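Local structure of glutaredoxin family protein (Xanthomonas campestris, 1TTZ) at residues 5-8 against 13-16; 45-50 against 56-61. The protein is of unknown function but, as a glutaredoxin-like member of the thioredoxin superfamily, probably takes part in thiol-disulfide redox chemistry. One frame throughout, in Å; residues are numbered along the deposited sequence.

Contacts 1 and 2 work on the same mixed sheet from different positions. Contact 1 is the buried one: strand 3-7, an inner strand, meets the start of helix 12-23 through a small interface centred on a thiol. Contact 2 is only partly buried and ties the loop after helix 38-44 to the edge strand 58-60, with buried Pro49 packed on Trp61 and a salt-bridge network of partly exposed side chains. The two meet directly, since Tyr6 N lies 2.9 Å from Val50 O, a probable backbone hydrogen bond between adjacent strands, and Gln16 packs on Trp61. Chemistry follows place: sulfur and backbone amide inside, paired charges nearer the surface.

Contact 1: 5-8 against 13-16; sequences LYQR and LCDQ
Cys14 turns its thiol into the end of strand 3-7, where SG lies 3.2 Å from Gln7 CB and takes a hydrogen bond from the backbone N of Arg8 at 3.5 Å. The amide of Arg8 points almost straight at the sulfur (163° at the hydrogen). With SG anti to its own carbonyl carbon, chi1 -74°, the sulfur faces the strand end at Gln7 and Arg8. Cys14 CB packs separately against Gln7 OE1, at 3.4 Å. This is the tight, buried part of the contact. Gln7 leaves its backbone with CG between N and the carbonyl carbon (chi1 61°); at the end of its extended chain OE1 faces the helix, while NE2 makes a weak hydrogen bond to Ser31 OG on strand 29-33. Here the packing gives way to solvent: a water donates to Gln7 OE1 at 2.9 Å and to Asp15 OD1 at 2.6 Å, bridging strand and helix where the side chains do not touch. The guanidinium of Arg8 heads elsewhere, to Glu41 and the carbonyl of Gly45. Cys11 and Cys14, at the start of the helix after the first strand of a beta-alpha-beta unit, are consistent with the CxxC site of the thioredoxin fold, Cys14 probably being its second cysteine.

Contact 2: 45-50 against 56-61; sequences GLRVPV and GRELDW
Arg47 reaches across to Asp60 side-on, with NE directed at OD1 and NH2 at OD2, both at 2.8 Å. The pairing is twisted, because the guanidinium and carboxylate planes stand 42° apart: OD2 is met on its syn lone pair and lies in the guanidinium plane, whereas NE approaches OD1 from above the carboxylate. NH2 also serves Glu58 OE2 at 2.9 Å, and this second carboxylate comes at the guanidinium edge from a side chain running at about a right angle to that of the arginine. A bend at chi3 (53°) in Arg47 brings the edge round to both acids. The side chains of Val50 and Asp60, a non-hydrogen-bonded antiparallel pair, lie side by side and point the same way, so that Val50 CG1 comes 3.3 Å from Asp60 OD2. Further along, Pro49, preceded by a cis peptide bond, sets CG obliquely against the Trp61 ring, 3.6 Å from CE3, while its carbonyl O accepts Trp61 N at 3.1 Å. A cis-proline just before strand 50-52 is a hallmark of the thioredoxin fold. Glu58 OE1 binds Tyr44 and Arg52, and Arg47 NH1 binds the carbonyl of Ala43. With two acids sharing one guanidinium and a second arginine at Glu58, the charges probably offset one another and fix Arg47 in its rotation, joining the loop to the edge strand by ionic bonds.

Contact 1: 5-8 against 13-16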
loop_
_atom_site.group_PDB
_atom_site.type_symbol
_atom_site.label_atom_id
_atom_site.label_comp_id
_atom_site.label_asym_id
_atom_site.label_seq_id
_atom_site.Cartn_x
_atom_site.Cartn_y
_atom_site.Cartn_z
ATOM N N LEU A 5 4.303 -0.164 -1.937
ATOM C CA LEU A 5 3.378 0.658 -1.179
ATOM C C LEU A 5 3.402 2.081 -1.713
ATOM O O LEU A 5 4.374 2.811 -1.516
ATOM C CB LEU A 5 3.738 0.680 0.313
ATOM C CG LEU A 5 2.865 1.650 1.133
ATOM C CD1 LEU A 5 1.449 1.087 1.247
ATOM C CD2 LEU A 5 3.454 1.870 2.526
ATOM N N TYR A 6 2.345 2.468 -2.413
ATOM C CA TYR A 6 2.272 3.819 -2.918
ATOM C C TYR A 6 1.753 4.684 -1.774
ATOM O O TYR A 6 0.709 4.395 -1.182
ATOM C CB TYR A 6 1.334 3.907 -4.129
ATOM C CG TYR A 6 1.882 3.208 -5.347
ATOM C CD1 TYR A 6 1.482 1.913 -5.674
ATOM C CD2 TYR A 6 2.832 3.828 -6.157
ATOM C CE1 TYR A 6 2.020 1.249 -6.789
ATOM C CE2 TYR A 6 3.372 3.175 -7.270
ATOM C CZ TYR A 6 2.960 1.890 -7.578
ATOM O OH TYR A 6 3.476 1.253 -8.682
ATOM N N GLN A 7 2.505 5.723 -1.442
ATOM C CA GLN A 7 2.105 6.630 -0.381
ATOM C C GLN A 7 2.588 8.041 -0.669
ATOM O O GLN A 7 3.268 8.284 -1.663
ATOM C CB GLN A 7 2.645 6.153 0.974
ATOM C CG GLN A 7 4.161 6.067 1.101
ATOM C CD GLN A 7 4.607 5.625 2.492
ATOM O OE1 GLN A 7 4.226 6.223 3.498
ATOM N NE2 GLN A 7 5.419 4.575 2.550
ATOM N N ARG A 8 2.203 8.977 0.187
ATOM C CA ARG A 8 2.628 10.358 0.027
ATOM C C ARG A 8 3.251 10.769 1.349
ATOM O O ARG A 8 2.964 10.166 2.385
ATOM C CB ARG A 8 1.437 11.273 -0.302
ATOM C CG ARG A 8 0.441 11.412 0.838
ATOM C CD ARG A 8 -0.471 12.628 0.700
ATOM N NE ARG A 8 -1.449 12.511 -0.379
ATOM C CZ ARG A 8 -1.236 12.889 -1.635
ATOM N NH1 ARG A 8 -0.066 13.416 -1.982
ATOM N NH2 ARG A 8 -2.197 12.750 -2.542
ATOM N N LEU A 13 -2.507 8.204 7.418
ATOM C CA LEU A 13 -3.061 6.975 6.841
ATOM C C LEU A 13 -1.947 6.113 6.266
ATOM O O LEU A 13 -1.972 4.888 6.386
ATOM C CB LEU A 13 -4.076 7.299 5.746
ATOM C CG LEU A 13 -5.199 8.272 6.125
ATOM C CD1 LEU A 13 -6.198 8.346 4.980
ATOM C CD2 LEU A 13 -5.890 7.804 7.412
ATOM N N CYS A 14 -0.969 6.763 5.640
ATOM C CA CYS A 14 0.162 6.055 5.060
ATOM C C CYS A 14 1.020 5.430 6.154
ATOM O O CYS A 14 1.507 4.314 6.005
ATOM C CB CYS A 14 1.007 7.002 4.201
ATOM S SG CYS A 14 0.246 7.438 2.604
ATOM N N ASP A 15 1.205 6.147 7.258
ATOM C CA ASP A 15 1.995 5.610 8.357
ATOM C C ASP A 15 1.298 4.384 8.914
ATOM O O ASP A 15 1.949 3.436 9.336
ATOM C CB ASP A 15 2.154 6.631 9.480
ATOM C CG ASP A 15 2.834 7.898 9.022
ATOM O OD1 ASP A 15 3.670 7.830 8.093
ATOM O OD2 ASP A 15 2.533 8.958 9.602
ATOM N N GLN A 16 -0.033 4.409 8.914
ATOM C CA GLN A 16 -0.812 3.282 9.419
ATOM C C GLN A 16 -0.682 2.066 8.508
ATOM O O GLN A 16 -0.713 0.928 8.975
ATOM C CB GLN A 16 -2.287 3.652 9.545
ATOM C CG GLN A 16 -2.601 4.704 10.590
ATOM C CD GLN A 16 -4.094 4.991 10.673
ATOM O OE1 GLN A 16 -4.832 4.320 11.398
ATOM N NE2 GLN A 16 -4.547 5.972 9.909
HETATM O O HOH W 1 4.967 6.423 6.276
#

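Contact 2: 45-50 against 56-61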
loop_
_atom_site.group_PDB
_atom_site.type_symbol
_atom_site.label_atom_id
_atom_site.label_comp_id
_atom_site.label_asym_id
_atom_site.label_seq_id
_atom_site.Cartn_x
_atom_site.Cartn_y
_atom_site.Cartn_z
ATOM N N GLY A 45 -3.441 9.766 -6.075
ATOM C CA GLY A 45 -3.640 10.938 -5.232
ATOM C C GLY A 45 -4.826 11.009 -4.284
ATOM O O GLY A 45 -4.781 11.748 -3.297
ATOM N N LEU A 46 -5.885 10.267 -4.583
ATOM C CA LEU A 46 -7.081 10.243 -3.740
ATOM C C LEU A 46 -7.229 8.884 -3.045
ATOM O O LEU A 46 -8.134 8.694 -2.233
ATOM C CB LEU A 46 -8.328 10.498 -4.595
ATOM C CG LEU A 46 -8.957 11.890 -4.734
ATOM C CD1 LEU A 46 -7.913 12.970 -4.679
ATOM C CD2 LEU A 46 -9.739 11.941 -6.035
ATOM N N ARG A 47 -6.332 7.953 -3.358
ATOM C CA ARG A 47 -6.410 6.598 -2.814
ATOM C C ARG A 47 -5.329 6.169 -1.820
ATOM O O ARG A 47 -5.560 5.259 -1.023
ATOM C CB ARG A 47 -6.425 5.593 -3.970
ATOM C CG ARG A 47 -7.541 5.800 -4.989
ATOM C CD ARG A 47 -7.159 5.123 -6.301
ATOM N NE ARG A 47 -6.793 3.728 -6.081
ATOM C CZ ARG A 47 -6.113 2.982 -6.946
ATOM N NH1 ARG A 47 -5.714 3.501 -8.100
ATOM N NH2 ARG A 47 -5.827 1.718 -6.651
ATOM N N VAL A 48 -4.158 6.799 -1.870
ATOM C CA VAL A 48 -3.060 6.439 -0.972
ATOM C C VAL A 48 -3.471 6.401 0.503
ATOM O O VAL A 48 -4.251 7.233 0.973
ATOM C CB VAL A 48 -1.845 7.411 -1.119
ATOM C CG1 VAL A 48 -1.070 7.091 -2.397
ATOM C CG2 VAL A 48 -2.323 8.863 -1.136
ATOM N N PRO A 49 -2.940 5.431 1.258
ATOM C CA PRO A 49 -2.000 4.389 0.838
ATOM C C PRO A 49 -2.636 3.256 0.031
ATOM O O PRO A 49 -3.753 2.817 0.320
ATOM C CB PRO A 49 -1.434 3.894 2.161
ATOM C CG PRO A 49 -2.634 3.998 3.062
ATOM C CD PRO A 49 -3.163 5.369 2.713
ATOM N N VAL A 50 -1.904 2.784 -0.973
ATOM C CA VAL A 50 -2.360 1.695 -1.831
ATOM C C VAL A 50 -1.249 0.658 -1.962
ATOM O O VAL A 50 -0.099 1.005 -2.218
ATOM C CB VAL A 50 -2.717 2.202 -3.246
ATOM C CG1 VAL A 50 -3.020 1.025 -4.162
ATOM C CG2 VAL A 50 -3.912 3.137 -3.183
ATOM N N GLY A 56 0.094 -7.364 -9.916
ATOM C CA GLY A 56 -0.586 -6.157 -10.336
ATOM C C GLY A 56 -1.867 -5.909 -9.565
ATOM O O GLY A 56 -2.566 -4.935 -9.835
ATOM N N ARG A 57 -2.191 -6.789 -8.619
ATOM C CA ARG A 57 -3.395 -6.612 -7.810
ATOM C C ARG A 57 -3.158 -5.443 -6.878
ATOM O O ARG A 57 -2.024 -5.186 -6.481
ATOM C CB ARG A 57 -3.685 -7.852 -6.964
ATOM C CG ARG A 57 -4.144 -9.085 -7.717
ATOM C CD ARG A 57 -4.630 -10.129 -6.712
ATOM N NE ARG A 57 -3.624 -10.346 -5.680
ATOM C CZ ARG A 57 -3.888 -10.625 -4.408
ATOM N NH1 ARG A 57 -5.141 -10.728 -3.987
ATOM N NH2 ARG A 57 -2.887 -10.790 -3.556
ATOM N N GLU A 58 -4.220 -4.736 -6.524
ATOM C CA GLU A 58 -4.087 -3.598 -5.632
ATOM C C GLU A 58 -5.120 -3.589 -4.507
ATOM O O GLU A 58 -6.265 -4.010 -4.683
ATOM C CB GLU A 58 -4.136 -2.288 -6.436
ATOM C CG GLU A 58 -2.857 -2.022 -7.243
ATOM C CD GLU A 58 -2.849 -0.673 -7.947
ATOM O OE1 GLU A 58 -1.773 -0.272 -8.443
ATOM O OE2 GLU A 58 -3.912 -0.016 -8.012
ATOM N N LEU A 59 -4.678 -3.130 -3.340
ATOM C CA LEU A 59 -5.516 -3.045 -2.151
ATOM C C LEU A 59 -5.486 -1.586 -1.713
ATOM O O LEU A 59 -4.418 -1.060 -1.385
ATOM C CB LEU A 59 -4.936 -3.918 -1.039
ATOM C CG LEU A 59 -5.783 -4.075 0.226
ATOM C CD1 LEU A 59 -7.049 -4.859 -0.101
ATOM C CD2 LEU A 59 -4.966 -4.799 1.295
ATOM N N ASP A 60 -6.645 -0.937 -1.716
ATOM C CA ASP A 60 -6.734 0.469 -1.330
ATOM C C ASP A 60 -7.100 0.651 0.134
ATOM O O ASP A 60 -7.841 -0.147 0.695
ATOM C CB ASP A 60 -7.782 1.196 -2.174
ATOM C CG ASP A 60 -7.402 1.296 -3.639
ATOM O OD1 ASP A 60 -8.177 1.909 -4.402
ATOM O OD2 ASP A 60 -6.343 0.768 -4.029
ATOM N N TRP A 61 -6.573 1.708 0.746
ATOM C CA TRP A 61 -6.884 2.017 2.131
ATOM C C TRP A 61 -8.400 2.236 2.188
ATOM O O TRP A 61 -9.000 2.699 1.216
ATOM C CB TRP A 61 -6.157 3.293 2.550
ATOM C CG TRP A 61 -6.367 3.624 3.988
ATOM C CD1 TRP A 61 -7.232 4.541 4.504
ATOM C CD2 TRP A 61 -5.717 3.008 5.103
ATOM N NE1 TRP A 61 -7.159 4.536 5.881
ATOM C CE2 TRP A 61 -6.234 3.601 6.273
ATOM C CE3 TRP A 61 -4.745 2.006 5.226
ATOM C CZ2 TRP A 61 -5.808 3.226 7.555
ATOM C CZ3 TRP A 61 -4.323 1.631 6.502
ATOM C CH2 TRP A 61 -4.853 2.239 7.645
HETATM O O HOH W 2 -8.051 4.590 -0.445
HETATM O O HOH W 3 -4.335 2.171 -10.381
#